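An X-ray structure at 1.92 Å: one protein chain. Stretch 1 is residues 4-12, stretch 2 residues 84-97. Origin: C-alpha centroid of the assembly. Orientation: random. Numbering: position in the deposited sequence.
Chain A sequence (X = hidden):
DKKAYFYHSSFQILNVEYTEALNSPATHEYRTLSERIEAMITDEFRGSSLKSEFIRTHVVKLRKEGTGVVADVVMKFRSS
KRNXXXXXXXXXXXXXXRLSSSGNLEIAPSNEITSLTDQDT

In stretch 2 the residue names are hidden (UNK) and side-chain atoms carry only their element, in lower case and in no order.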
# COMPACT_ATOMS: atom_id res chain seq x y z
N ALA A 4 -20.41 5.37 -1.57
CA ALA A 4 -19.09 5.02 -1.05
C ALA A 4 -18.73 3.58 -1.35
O ALA A 4 -19.58 2.69 -1.31
CB ALA A 4 -19.06 5.27 0.46
N TYR A 5 -17.45 3.35 -1.64
CA TYR A 5 -16.93 2.02 -1.93
C TYR A 5 -15.67 1.78 -1.12
O TYR A 5 -14.87 2.70 -0.93
CB TYR A 5 -16.58 1.88 -3.42
CG TYR A 5 -17.73 1.55 -4.34
CD1 TYR A 5 -17.66 1.85 -5.70
CD2 TYR A 5 -18.88 0.92 -3.86
CE1 TYR A 5 -18.70 1.52 -6.57
CE2 TYR A 5 -19.93 0.59 -4.72
CZ TYR A 5 -19.83 0.89 -6.07
OH TYR A 5 -20.86 0.55 -6.91
N PHE A 6 -15.49 0.55 -0.65
CA PHE A 6 -14.30 0.18 0.09
C PHE A 6 -13.60 -0.96 -0.63
O PHE A 6 -14.24 -1.89 -1.14
CB PHE A 6 -14.65 -0.27 1.51
CG PHE A 6 -15.04 0.84 2.42
CD1 PHE A 6 -14.07 1.60 3.07
CD2 PHE A 6 -16.39 1.14 2.64
CE1 PHE A 6 -14.43 2.65 3.92
CE2 PHE A 6 -16.76 2.19 3.49
CZ PHE A 6 -15.78 2.94 4.13
N TYR A 7 -12.27 -0.89 -0.65
CA TYR A 7 -11.45 -1.92 -1.25
C TYR A 7 -10.33 -2.18 -0.26
O TYR A 7 -9.91 -1.28 0.47
CB TYR A 7 -10.86 -1.44 -2.57
CG TYR A 7 -11.89 -1.31 -3.66
CD1 TYR A 7 -12.14 -2.36 -4.54
CD2 TYR A 7 -12.68 -0.16 -3.74
CE1 TYR A 7 -13.17 -2.27 -5.49
CE2 TYR A 7 -13.69 -0.06 -4.67
CZ TYR A 7 -13.94 -1.11 -5.54
OH TYR A 7 -14.97 -0.98 -6.44
N HIS A 8 -9.86 -3.41 -0.22
CA HIS A 8 -8.77 -3.77 0.67
C HIS A 8 -7.88 -4.79 -0.02
O HIS A 8 -8.34 -5.55 -0.87
CB HIS A 8 -9.28 -4.34 2.00
CG HIS A 8 -9.96 -5.67 1.89
ND1 HIS A 8 -11.28 -5.81 1.53
CD2 HIS A 8 -9.49 -6.93 2.09
CE1 HIS A 8 -11.60 -7.09 1.52
NE2 HIS A 8 -10.53 -7.79 1.86
N SER A 9 -6.60 -4.77 0.34
CA SER A 9 -5.63 -5.70 -0.21
C SER A 9 -4.52 -5.91 0.80
O SER A 9 -4.36 -5.13 1.74
CB SER A 9 -5.03 -5.12 -1.50
OG SER A 9 -6.04 -4.56 -2.32
N SER A 10 -3.78 -6.99 0.61
CA SER A 10 -2.64 -7.30 1.47
C SER A 10 -1.42 -7.02 0.59
O SER A 10 -1.22 -7.67 -0.44
CB SER A 10 -2.66 -8.76 1.90
OG SER A 10 -3.75 -9.01 2.77
N PHE A 11 -0.64 -6.02 0.99
CA PHE A 11 0.53 -5.62 0.24
C PHE A 11 1.81 -6.13 0.86
O PHE A 11 2.03 -5.97 2.07
CB PHE A 11 0.66 -4.10 0.20
CG PHE A 11 -0.41 -3.41 -0.58
CD1 PHE A 11 -0.27 -3.20 -1.96
CD2 PHE A 11 -1.54 -2.92 0.06
CE1 PHE A 11 -1.24 -2.49 -2.67
CE2 PHE A 11 -2.51 -2.21 -0.64
CZ PHE A 11 -2.35 -2.00 -2.02
N GLN A 12 2.67 -6.71 0.05
CA GLN A 12 3.96 -7.15 0.55
C GLN A 12 4.74 -5.85 0.82
O GLN A 12 4.85 -5.00 -0.06
CB GLN A 12 4.69 -7.99 -0.51
CG GLN A 12 4.14 -9.40 -0.68
CD GLN A 12 3.47 -9.61 -2.03
OE1 GLN A 12 2.25 -9.45 -2.17
NE2 GLN A 12 4.26 -9.97 -3.03
N UNK A 84 -20.76 0.24 -10.33
CA UNK A 84 -20.20 -1.10 -10.31
C UNK A 84 -18.90 -1.17 -9.50
O UNK A 84 -18.01 -0.34 -9.67
c UNK A 84 -19.91 -1.58 -11.73
c UNK A 84 -19.25 -2.94 -11.77
o UNK A 84 -18.62 -3.32 -12.75
n UNK A 84 -19.41 -3.70 -10.69
N UNK A 85 -18.80 -2.17 -8.65
CA UNK A 85 -17.60 -2.33 -7.84
C UNK A 85 -16.48 -2.92 -8.70
O UNK A 85 -15.30 -2.79 -8.37
n UNK A 85 -17.90 -7.87 -4.75
c UNK A 85 -19.05 -7.77 -5.39
c UNK A 85 -18.65 -4.49 -6.93
c UNK A 85 -18.72 -5.35 -5.67
c UNK A 85 -17.89 -3.22 -6.63
n UNK A 85 -19.80 -8.85 -5.56
n UNK A 85 -19.47 -6.59 -5.84
N UNK A 86 -16.86 -3.56 -9.80
CA UNK A 86 -15.90 -4.16 -10.73
C UNK A 86 -15.19 -3.05 -11.50
O UNK A 86 -13.98 -3.10 -11.72
c UNK A 86 -16.40 -7.39 -10.66
c UNK A 86 -16.61 -5.08 -11.72
c UNK A 86 -15.64 -7.05 -9.38
c UNK A 86 -17.34 -6.27 -11.10
n UNK A 86 -16.58 -6.82 -8.24
N UNK A 87 -15.96 -2.05 -11.92
CA UNK A 87 -15.43 -0.92 -12.66
C UNK A 87 -14.42 -0.15 -11.82
O UNK A 87 -13.29 0.08 -12.24
c UNK A 87 -17.52 -0.68 -13.98
c UNK A 87 -16.55 0.04 -13.07
c UNK A 87 -15.96 1.27 -13.78
N UNK A 88 -14.83 0.23 -10.62
CA UNK A 88 -13.95 0.97 -9.72
C UNK A 88 -12.67 0.18 -9.49
O UNK A 88 -11.57 0.74 -9.42
c UNK A 88 -14.65 1.22 -8.39
c UNK A 88 -14.98 4.23 -8.70
c UNK A 88 -13.86 2.04 -7.39
s UNK A 88 -13.41 3.67 -8.01
N UNK A 89 -12.81 -1.14 -9.38
CA UNK A 89 -11.67 -2.01 -9.15
C UNK A 89 -10.62 -1.94 -10.25
O UNK A 89 -9.44 -1.82 -9.96
c UNK A 89 -11.78 -5.74 -8.22
c UNK A 89 -11.08 -4.47 -8.71
n UNK A 89 -11.66 -8.12 -7.71
c UNK A 89 -10.86 -6.93 -8.13
c UNK A 89 -12.16 -3.45 -8.98
N UNK A 90 -11.04 -2.00 -11.51
CA UNK A 90 -10.12 -1.94 -12.64
C UNK A 90 -9.36 -0.62 -12.68
O UNK A 90 -8.20 -0.58 -13.08
o UNK A 90 -11.92 -1.20 -14.11
c UNK A 90 -10.86 -2.15 -13.99
c UNK A 90 -11.44 -3.56 -14.06
N UNK A 91 -10.01 0.46 -12.27
CA UNK A 91 -9.36 1.77 -12.25
C UNK A 91 -8.33 1.77 -11.13
O UNK A 91 -7.23 2.31 -11.27
n UNK A 91 -12.04 7.59 -11.90
c UNK A 91 -10.39 2.88 -11.99
n UNK A 91 -13.85 6.27 -11.40
c UNK A 91 -12.58 4.01 -12.54
n UNK A 91 -12.01 5.36 -12.46
c UNK A 91 -12.63 6.40 -11.92
c UNK A 91 -11.54 2.97 -13.00
N UNK A 92 -8.69 1.16 -10.01
CA UNK A 92 -7.80 1.11 -8.86
C UNK A 92 -6.56 0.29 -9.19
O UNK A 92 -5.43 0.69 -8.87
c UNK A 92 -9.60 1.46 -7.13
c UNK A 92 -7.49 0.23 -6.50
c UNK A 92 -10.48 0.90 -6.00
c UNK A 92 -8.51 0.50 -7.62
N UNK A 93 -6.76 -0.84 -9.84
CA UNK A 93 -5.65 -1.71 -10.22
C UNK A 93 -4.61 -1.00 -11.08
O UNK A 93 -3.40 -1.25 -10.96
n UNK A 93 -7.47 -6.26 -10.36
c UNK A 93 -6.18 -2.94 -10.94
c UNK A 93 -6.90 -3.92 -10.03
o UNK A 93 -8.30 -4.73 -11.79
c UNK A 93 -7.62 -5.01 -10.80
N UNK A 94 -5.06 -0.09 -11.93
CA UNK A 94 -4.14 0.63 -12.80
C UNK A 94 -3.27 1.59 -12.00
O UNK A 94 -2.17 1.95 -12.44
c UNK A 94 -4.89 1.36 -13.91
o UNK A 94 -5.30 0.44 -14.92
N UNK A 95 -3.73 2.00 -10.82
CA UNK A 95 -2.94 2.89 -9.98
C UNK A 95 -1.97 2.06 -9.13
O UNK A 95 -0.78 2.38 -9.04
c UNK A 95 -3.83 3.75 -9.05
c UNK A 95 -4.77 4.61 -9.90
c UNK A 95 -2.96 4.64 -8.18
N UNK A 96 -2.48 0.98 -8.54
CA UNK A 96 -1.64 0.12 -7.70
C UNK A 96 -0.46 -0.47 -8.47
O UNK A 96 0.62 -0.69 -7.93
c UNK A 96 -3.64 -0.53 -6.18
c UNK A 96 -3.15 0.39 -5.06
c UNK A 96 -2.48 -1.00 -7.07
c UNK A 96 -4.33 -1.74 -5.59
N UNK A 97 -0.68 -0.70 -9.76
CA UNK A 97 0.35 -1.24 -10.62
C UNK A 97 1.58 -0.33 -10.62
O UNK A 97 2.69 -0.80 -10.85
c UNK A 97 -2.16 -1.64 -14.49
c UNK A 97 -0.20 -1.39 -12.05
n UNK A 97 -2.95 -0.93 -15.29
n UNK A 97 -0.96 -2.03 -14.91
c UNK A 97 -0.01 -2.82 -14.11
n UNK A 97 -2.59 -1.97 -13.28
c UNK A 97 0.75 -2.03 -13.04

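Position 84 carries two carbons, the second bearing one oxygen and one nitrogen, a short amide: Asn 84. Its CA-to-CB bond points away from the strand, but its backbone N gives a weak hydrogen bond to Tyr 5 OH (3.4 Å). At position 85, three carbons lead to a nitrogen and then to a carbon with two more nitrogens, a guanidinium, hence Arg 85. The guanidinium leads away from the strand, while the backbone O accepts a hydrogen bond from Tyr 7 OH at 2.7 Å.

Position 86 has four carbons in a row ending in nitrogen and makes no contact with the strand; it is Lys 86. Position 87 has three carbons, forked at the first, again without contact: Val 87. The unbranched chain at position 88, two carbons, a sulfur and a last carbon, can only be methionine. Met 88 sets its CB 3.0 Å from Tyr 7 OH and its CG 3.4 Å from Tyr 7 CE2, and the same CB lies 4.1 Å from Tyr 5 CD1, so the base of the side chain serves both tyrosines.

Position 89 is a second row of four carbons ending in nitrogen, Lys 89; its CB is 3.8 Å from Tyr 7 CE1, and its extended chain leads the amine away. At position 90 one carbon carries an oxygen and a carbon, which gives Thr 90, whose OG1 donates to the backbone O of Val 87 (2.6 Å). At position 91 three carbons, a nitrogen and a carbon with two more nitrogens make another guanidinium side chain, Arg 91, out of reach of the strand.

Position 92 has four carbons, forked at the first with one arm two carbons long: Ile 92. Its CD1 sits over one face of the Tyr 7 ring, 3.5 Å from the centroid, in a CH-pi contact. Position 93, three carbons with an oxygen and a nitrogen on the third, is Gln 93; position 94, one carbon and one oxygen, is Ser 94; position 95, three carbons forked at the first, is Val 95. None touches the strand. Position 96 has four carbons, forked at the second, and meets the edge of the Phe 11 ring: Leu 96. Its CD2 lies 3.9 Å from Phe 11 CZ. Position 97 has three carbons, a nitrogen and a carbon with two more nitrogens and is out of reach of the strand: Arg 97, whose NH2 donates to Ser 94 OG (2.7 Å).

The helix crosses the strand at -53°, and the contact buries 401 Å². Tyr 5, Tyr 7 and Phe 11 lie on one side of the strand, and their CA-to-CB bonds point toward the helix. Tyr 7 is central: its hydroxyl binds the first helical turn while its ring packs on Met 88 and Ile 92.

Stretch 2, residues 84-97: NRKVMKTRIQSVLR
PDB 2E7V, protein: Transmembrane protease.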